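Local structure of probable acetyltransferase (Agrobacterium tumefaciens, 2GE3) at residues A[55-60]-A[115-120]. The protein probably transfers the acetyl group of acetyl coenzyme A, which it binds, to an acceptor, as expected of a GNAT-family acetyltransferase. Residues are numbered along the deposited sequence; the frame is centred on the assembly and turned at random.
Sequences ENDHPQ and HEFGLH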
loop_
_atom_site.group_PDB
_atom_site.type_symbol
_atom_site.label_atom_id
_atom_site.label_comp_id
_atom_site.label_asym_id
_atom_site.label_seq_id
_atom_site.Cartn_x
_atom_site.Cartn_y
_atom_site.Cartn_z
ATOM N N GLU A 55 12.680 -14.931 -10.521
ATOM C CA GLU A 55 12.261 -15.264 -11.868
ATOM C C GLU A 55 11.930 -13.999 -12.659
ATOM O O GLU A 55 12.321 -13.856 -13.835
ATOM C CB GLU A 55 11.120 -16.303 -11.837
ATOM C CG GLU A 55 11.553 -17.852 -11.897
ATOM C CD GLU A 55 12.891 -18.325 -11.155
ATOM O OE1 GLU A 55 13.889 -18.526 -11.923
ATOM O OE2 GLU A 55 12.941 -18.563 -9.874
ATOM N N ASN A 56 11.274 -13.073 -11.966
ATOM C CA ASN A 56 10.896 -11.761 -12.481
ATOM C C ASN A 56 11.886 -10.632 -12.215
ATOM O O ASN A 56 11.558 -9.445 -12.384
ATOM C CB ASN A 56 9.542 -11.391 -11.926
ATOM C CG ASN A 56 8.525 -12.436 -12.242
ATOM O OD1 ASN A 56 8.521 -12.985 -13.354
ATOM N ND2 ASN A 56 7.706 -12.776 -11.268
ATOM N N ASP A 57 13.090 -11.033 -11.792
ATOM C CA ASP A 57 14.252 -10.177 -11.742
ATOM C C ASP A 57 14.173 -8.984 -10.741
ATOM O O ASP A 57 14.933 -8.012 -10.902
ATOM C CB ASP A 57 14.609 -9.742 -13.180
ATOM C CG ASP A 57 16.072 -9.346 -13.323
ATOM O OD1 ASP A 57 16.947 -10.141 -12.896
ATOM O OD2 ASP A 57 16.356 -8.228 -13.845
ATOM N N HIS A 58 13.293 -9.088 -9.719
ATOM C CA HIS A 58 13.088 -8.034 -8.669
ATOM C C HIS A 58 14.177 -8.036 -7.564
ATOM O O HIS A 58 14.520 -9.125 -7.045
ATOM C CB HIS A 58 11.734 -8.174 -8.008
ATOM C CG HIS A 58 10.591 -8.046 -8.959
ATOM N ND1 HIS A 58 9.310 -8.427 -8.633
ATOM C CD2 HIS A 58 10.542 -7.605 -10.239
ATOM C CE1 HIS A 58 8.516 -8.220 -9.667
ATOM N NE2 HIS A 58 9.243 -7.720 -10.656
ATOM N N PRO A 59 14.757 -6.840 -7.263
ATOM C CA PRO A 59 16.014 -6.727 -6.469
ATOM C C PRO A 59 15.818 -7.308 -5.070
ATOM O O PRO A 59 14.839 -6.964 -4.402
ATOM C CB PRO A 59 16.281 -5.220 -6.405
ATOM C CG PRO A 59 15.348 -4.587 -7.378
ATOM C CD PRO A 59 14.250 -5.533 -7.727
ATOM N N GLN A 60 16.650 -8.281 -4.708
ATOM C CA GLN A 60 16.531 -8.911 -3.454
ATOM C C GLN A 60 17.897 -9.432 -3.051
ATOM O O GLN A 60 18.453 -10.295 -3.701
ATOM C CB GLN A 60 15.489 -10.024 -3.473
ATOM C CG GLN A 60 15.315 -10.735 -2.112
ATOM C CD GLN A 60 14.073 -11.677 -2.157
ATOM O OE1 GLN A 60 13.797 -12.349 -3.201
ATOM N NE2 GLN A 60 13.281 -11.654 -1.067
ATOM N N HIS A 115 17.515 0.625 -9.831
ATOM C CA HIS A 115 17.712 1.605 -10.830
ATOM C C HIS A 115 18.059 0.907 -12.171
ATOM O O HIS A 115 17.441 1.203 -13.147
ATOM C CB HIS A 115 18.797 2.558 -10.362
ATOM C CG HIS A 115 18.935 3.809 -11.181
ATOM N ND1 HIS A 115 19.622 4.921 -10.730
ATOM C CD2 HIS A 115 18.482 4.136 -12.411
ATOM C CE1 HIS A 115 19.584 5.869 -11.650
ATOM N NE2 HIS A 115 18.888 5.427 -12.673
ATOM N N GLU A 116 19.013 -0.024 -12.176
ATOM C CA GLU A 116 19.344 -0.830 -13.332
ATOM C C GLU A 116 18.124 -1.503 -13.897
ATOM O O GLU A 116 17.952 -1.567 -15.083
ATOM C CB GLU A 116 20.372 -1.903 -12.969
ATOM C CG GLU A 116 21.163 -2.502 -14.266
ATOM C CD GLU A 116 22.410 -3.368 -13.884
ATOM O OE1 GLU A 116 22.759 -3.450 -12.687
ATOM O OE2 GLU A 116 23.063 -3.983 -14.769
ATOM N N PHE A 117 17.271 -2.040 -13.041
ATOM C CA PHE A 117 16.048 -2.643 -13.535
ATOM C C PHE A 117 15.130 -1.608 -14.231
ATOM O O PHE A 117 14.295 -1.992 -14.974
ATOM C CB PHE A 117 15.330 -3.349 -12.363
ATOM C CG PHE A 117 13.980 -3.914 -12.695
ATOM C CD1 PHE A 117 13.802 -5.323 -12.788
ATOM C CD2 PHE A 117 12.853 -3.059 -12.917
ATOM C CE1 PHE A 117 12.533 -5.879 -13.082
ATOM C CE2 PHE A 117 11.587 -3.594 -13.212
ATOM C CZ PHE A 117 11.436 -5.029 -13.289
ATOM N N GLY A 118 15.173 -0.314 -13.929
ATOM C CA GLY A 118 14.276 0.581 -14.619
ATOM C C GLY A 118 13.216 1.245 -13.774
ATOM O O GLY A 118 12.393 1.955 -14.310
ATOM N N LEU A 119 13.246 1.048 -12.448
ATOM C CA LEU A 119 12.334 1.675 -11.534
ATOM C C LEU A 119 12.700 3.111 -11.355
ATOM O O LEU A 119 13.871 3.504 -11.511
ATOM C CB LEU A 119 12.291 0.934 -10.189
ATOM C CG LEU A 119 11.822 -0.539 -10.166
ATOM C CD1 LEU A 119 11.939 -1.116 -8.729
ATOM C CD2 LEU A 119 10.366 -0.708 -10.565
ATOM N N HIS A 120 11.672 3.922 -11.190
ATOM C CA HIS A 120 11.816 5.380 -11.007
ATOM C C HIS A 120 11.781 5.768 -9.498
ATOM O O HIS A 120 12.543 6.666 -9.000
ATOM C CB HIS A 120 10.687 6.103 -11.860
ATOM C CG HIS A 120 10.585 7.581 -11.645
ATOM N ND1 HIS A 120 11.451 8.489 -12.221
ATOM C CD2 HIS A 120 9.690 8.310 -10.935
ATOM C CE1 HIS A 120 11.090 9.707 -11.886
ATOM N NE2 HIS A 120 10.014 9.630 -11.120
#
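F117 meets the 55-60 loop through one flank of its ring, and every approach within 4.5 Å involves this phenyl group. CD1 lies 3.5 Å from D57 O, which comes in obliquely, and CE1 lies 3.8 Å from N56 O, at the ring edge near its plane. The D57 carboxylate runs past the phenyl in the opposite sense, its plane tilted 29° from the ring, with OD2 4.0 Å from F117 CD1. These C-H to oxygen contacts are van der Waals or weakly polar, not hydrogen bonds. H58 adds its CD2, 3.9 Å from F117 CE1, which lies near the imidazole plane. With centroids 5.8 Å apart and planes at 71°, this aromatic pair is oblique. N56 CB lies over the rim of one H58 face, 3.9 Å above the plane. With CG anti to the backbone N (chi1 175°), the F117 phenyl projects from the flank of the last helical turn towards the loop.

Both helices end in Schellman motifs: D57, at positive phi, ends helix 43-55, with H58 N bonded to M53 O and D57 N to I54 O, while G118 ends helix 102-117, its N 2.8 Å from H115 O. In the GNAT fold the contact sets the loop between helix 43-55 and strand 60-65 against the C-terminal end of helix 102-117, at the surface. R77 of strand 68-77 touches both F117 and H58, and P59 packs on T110, A113 and A114.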